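Local coordinates for protein CopN (Chlamydia pneumoniae, PDB 4NRH) that probably acts as a gatekeeper of type III secretion, working with the chaperone Scc3 to direct the secretion of translocator proteins, at residues A[45-50]-A[83-88]; A[261-266]-A[299-304]. One frame throughout, in Å; residues are numbered along the deposited sequence.

Contact 1: A[45-50]-A[83-88]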
# COMPACT_ATOMS: atom_id res chain seq x y z
N ALA A 45 29.97 36.11 25.55
CA ALA A 45 29.60 34.74 25.86
C ALA A 45 30.40 33.72 25.05
O ALA A 45 30.60 33.89 23.85
CB ALA A 45 28.11 34.53 25.62
N SER A 46 30.86 32.68 25.72
CA SER A 46 31.58 31.59 25.06
C SER A 46 30.59 30.60 24.46
O SER A 46 29.42 30.60 24.84
CB SER A 46 32.51 30.88 26.06
OG SER A 46 31.77 30.25 27.08
N PRO A 47 31.04 29.77 23.50
CA PRO A 47 30.20 28.70 22.96
C PRO A 47 29.58 27.84 24.06
O PRO A 47 28.42 27.45 23.96
CB PRO A 47 31.18 27.89 22.11
CG PRO A 47 32.16 28.90 21.64
CD PRO A 47 32.32 29.88 22.77
N GLU A 48 30.36 27.53 25.10
CA GLU A 48 29.86 26.78 26.24
C GLU A 48 28.73 27.53 26.95
O GLU A 48 27.70 26.94 27.28
CB GLU A 48 30.99 26.49 27.24
CG GLU A 48 32.02 25.48 26.75
CD GLU A 48 33.01 26.07 25.76
OE1 GLU A 48 33.10 27.32 25.68
OE2 GLU A 48 33.70 25.29 25.07
N ASP A 49 28.94 28.82 27.18
CA ASP A 49 27.93 29.67 27.81
C ASP A 49 26.65 29.70 26.99
O ASP A 49 25.55 29.63 27.53
CB ASP A 49 28.47 31.09 27.99
CG ASP A 49 29.57 31.18 29.03
OD1 ASP A 49 29.66 30.27 29.88
OD2 ASP A 49 30.33 32.16 28.99
N ILE A 50 26.81 29.81 25.67
CA ILE A 50 25.68 29.84 24.75
C ILE A 50 24.86 28.56 24.84
O ILE A 50 23.64 28.61 25.03
CB ILE A 50 26.15 30.03 23.30
CG1 ILE A 50 26.78 31.41 23.12
CG2 ILE A 50 25.00 29.82 22.33
CD1 ILE A 50 27.63 31.53 21.88
N LYS A 83 28.99 36.33 17.13
CA LYS A 83 28.55 35.56 15.97
C LYS A 83 29.45 34.35 15.73
O LYS A 83 28.98 33.26 15.43
CB LYS A 83 28.49 36.43 14.72
CG LYS A 83 28.05 35.68 13.47
CD LYS A 83 27.39 36.60 12.46
CE LYS A 83 26.91 35.82 11.24
NZ LYS A 83 25.53 36.20 10.85
N GLU A 84 30.76 34.56 15.86
CA GLU A 84 31.72 33.48 15.73
C GLU A 84 31.48 32.41 16.79
O GLU A 84 31.52 31.21 16.50
CB GLU A 84 33.16 34.01 15.83
CG GLU A 84 34.22 32.92 15.74
CD GLU A 84 35.62 33.44 16.01
OE1 GLU A 84 35.75 34.63 16.38
OE2 GLU A 84 36.58 32.66 15.85
N ALA A 85 31.22 32.85 18.01
CA ALA A 85 30.96 31.94 19.12
C ALA A 85 29.66 31.17 18.91
O ALA A 85 29.56 30.00 19.26
CB ALA A 85 30.91 32.71 20.44
N LEU A 86 28.66 31.84 18.34
CA LEU A 86 27.37 31.22 18.07
C LEU A 86 27.47 30.15 16.98
O LEU A 86 26.84 29.09 17.09
CB LEU A 86 26.34 32.28 17.68
CG LEU A 86 25.82 33.15 18.82
CD1 LEU A 86 25.15 34.40 18.27
CD2 LEU A 86 24.85 32.37 19.68
N ILE A 87 28.25 30.43 15.94
CA ILE A 87 28.44 29.48 14.85
C ILE A 87 29.11 28.21 15.37
O ILE A 87 28.69 27.10 15.04
CB ILE A 87 29.30 30.09 13.72
CG1 ILE A 87 28.54 31.22 13.03
CG2 ILE A 87 29.68 29.02 12.71
CD1 ILE A 87 29.40 32.06 12.11
N GLN A 88 30.14 28.38 16.20
CA GLN A 88 30.81 27.24 16.82
C GLN A 88 29.85 26.47 17.73
O GLN A 88 29.81 25.24 17.70
CB GLN A 88 32.03 27.71 17.63
CG GLN A 88 33.18 28.22 16.80
CD GLN A 88 34.21 28.98 17.63
OE1 GLN A 88 34.65 30.06 17.25
NE2 GLN A 88 34.58 28.41 18.77
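Ile50 and Ala85 meet in the tightly packed, buried half of this contact. The CD1 methyl of Ile50 lies 3.6 Å from the carbonyl O of Ala85 and 3.8 Å from its CB. The same methyl touches CD2 of Leu86 at 3.6 Å, and the Ile50 and Leu86 side chains cross at about a right angle. CG1 of Ile50 stands anti to the carbonyl carbon (chi1 -66°), on the way to CD1. The CG2 branch, anti to the backbone N, also meets CD2 of Leu86. Leu71 and Val72 of helix 61-74 pack on Leu86 as well. The contact sets the first turn of helix 47-57 on the side of helix 80-97, within the all-helical HrpJ-like domain. The backbones come close here, with CA of Pro47 5.1 Å from CA of Ala85. Ser46 is the N-cap of helix 47-57. Its OG accepts from Asp49 N at 3.2 Å, and in return Ser46 N gives a weak bond to Asp49 OD2, completing a capping box. The Pro47 side is packed about as closely but opens toward solvent. There CG of Pro47 rests 3.7 Å from Ala85 O and 3.8 Å from NE2 of the exposed Gln88.

Contact 2: A[261-266]-A[299-304]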
# COMPACT_ATOMS: atom_id res chain seq x y z
N SER A 261 -23.39 -18.37 14.87
CA SER A 261 -22.20 -17.62 15.24
C SER A 261 -21.09 -17.86 14.21
O SER A 261 -20.46 -16.91 13.74
CB SER A 261 -21.72 -18.02 16.63
OG SER A 261 -22.69 -17.70 17.61
N VAL A 262 -20.85 -19.13 13.90
CA VAL A 262 -19.84 -19.51 12.92
C VAL A 262 -20.15 -18.92 11.55
O VAL A 262 -19.28 -18.33 10.90
CB VAL A 262 -19.72 -21.04 12.81
CG1 VAL A 262 -18.82 -21.43 11.65
CG2 VAL A 262 -19.21 -21.63 14.11
N THR A 263 -21.40 -19.07 11.12
CA THR A 263 -21.88 -18.51 9.86
C THR A 263 -21.68 -16.99 9.81
O THR A 263 -21.24 -16.45 8.80
CB THR A 263 -23.37 -18.84 9.64
OG1 THR A 263 -23.54 -20.26 9.53
CG2 THR A 263 -23.88 -18.18 8.36
N GLY A 264 -22.01 -16.32 10.91
CA GLY A 264 -21.89 -14.88 11.00
C GLY A 264 -20.46 -14.39 10.78
O GLY A 264 -20.24 -13.41 10.07
N VAL A 265 -19.51 -15.08 11.40
CA VAL A 265 -18.10 -14.73 11.26
C VAL A 265 -17.61 -15.00 9.84
O VAL A 265 -16.87 -14.20 9.27
CB VAL A 265 -17.23 -15.50 12.27
CG1 VAL A 265 -15.75 -15.24 12.01
CG2 VAL A 265 -17.59 -15.11 13.69
N LEU A 266 -18.02 -16.14 9.29
CA LEU A 266 -17.65 -16.51 7.93
C LEU A 266 -18.14 -15.49 6.91
O LEU A 266 -17.41 -15.10 6.00
CB LEU A 266 -18.20 -17.90 7.58
CG LEU A 266 -17.50 -19.10 8.21
CD1 LEU A 266 -18.32 -20.36 8.01
CD2 LEU A 266 -16.11 -19.27 7.62
N ASP A 299 -21.19 -23.47 3.31
CA ASP A 299 -22.05 -24.56 2.87
C ASP A 299 -21.94 -25.77 3.79
O ASP A 299 -22.95 -26.38 4.16
CB ASP A 299 -21.70 -24.96 1.43
CG ASP A 299 -22.03 -23.87 0.43
OD1 ASP A 299 -22.92 -23.05 0.72
OD2 ASP A 299 -21.38 -23.83 -0.64
N ALA A 300 -20.71 -26.13 4.15
CA ALA A 300 -20.45 -27.26 5.04
C ALA A 300 -21.08 -27.06 6.42
O ALA A 300 -21.60 -28.00 7.02
CB ALA A 300 -18.95 -27.49 5.18
N VAL A 301 -21.03 -25.82 6.91
CA VAL A 301 -21.53 -25.50 8.24
C VAL A 301 -23.05 -25.57 8.34
O VAL A 301 -23.59 -26.04 9.34
CB VAL A 301 -21.05 -24.09 8.68
CG1 VAL A 301 -21.84 -23.57 9.87
CG2 VAL A 301 -19.56 -24.11 9.00
N ASN A 302 -23.74 -25.13 7.29
CA ASN A 302 -25.20 -25.05 7.34
C ASN A 302 -25.89 -26.37 7.02
O ASN A 302 -25.32 -27.25 6.38
CB ASN A 302 -25.69 -23.97 6.38
CG ASN A 302 -25.45 -22.57 6.90
OD1 ASN A 302 -26.17 -22.09 7.78
ND2 ASN A 302 -24.44 -21.90 6.36
N ILE A 303 -27.13 -26.49 7.48
CA ILE A 303 -27.89 -27.73 7.38
C ILE A 303 -28.43 -27.98 5.98
O ILE A 303 -29.32 -27.26 5.51
CB ILE A 303 -29.07 -27.73 8.37
CG1 ILE A 303 -28.65 -27.12 9.71
CG2 ILE A 303 -29.61 -29.14 8.56
CD1 ILE A 303 -29.78 -26.95 10.69
N ASN A 304 -27.90 -28.99 5.31
CA ASN A 304 -28.34 -29.35 3.97
C ASN A 304 -29.16 -30.63 3.95
O ASN A 304 -30.28 -30.67 4.45
CB ASN A 304 -27.13 -29.49 3.03
CG ASN A 304 -26.34 -28.20 2.91
OD1 ASN A 304 -26.47 -27.29 3.73
ND2 ASN A 304 -25.51 -28.12 1.88
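Val262 holds CG1 anti to the backbone N (chi1 172°). Val301 does the same (chi1 164°), and its CG2 lies anti to the carbonyl carbon. It is this CG2 that CG1 of Val262 meets, at 3.8 Å, and the two side chains cross obliquely. CG2 of Val301 also approaches CD1 of Leu266, at a longer 4.1 Å. One valine from the last turn of helix 284-301 thus touches residues a turn apart on helix 259-272. Thr263 adds a polar margin. Its OG1 is anti to its own carbonyl carbon (chi1 -63°) and lies 3.7 Å from CG1 of Val301. Thr263 and Asn302 reach toward each other tip to tip, with OG1 3.7 Å from both OD1 and ND2 of Asn302, a van der Waals approach. Both have hydrogen bonds one turn back in the chain: Thr263 OG1 with Val259 O, and Asn302 ND2 with Leu298 O. The nearest CA atoms, of Thr263 and Val301, are 7.2 Å apart, a span bridged by side chains. Asn302 is the first residue to leave helical geometry. Val251 of helix 244-255 also packs on the buried Val262. A helix C-terminus packs here on a neighbouring helix, as in helical bundles, with 261-266 in the third helical domain of the low calcium response E family.

Contacts 1 and 2 lie on opposite sides of the centre of this elongated helical chain, with their centres 75 Å apart. They share no helix and do not touch. Each is partly buried and joins one end of a helix to the flank of another. Contact 1 uses a helix start, within the HrpJ-like domain. Contact 2 uses a helix finish, near the C-terminal end of the modelled chain. The former buries more area, 244 Å² against 164 Å², and brings the backbones nearer. Main-chain carbonyls of Ala45 and Ala85 join its apolar contacts, whereas contact 2 rests on side chains, with buried Val262 and Leu266 against a partly exposed Val301, and a threonine-asparagine margin.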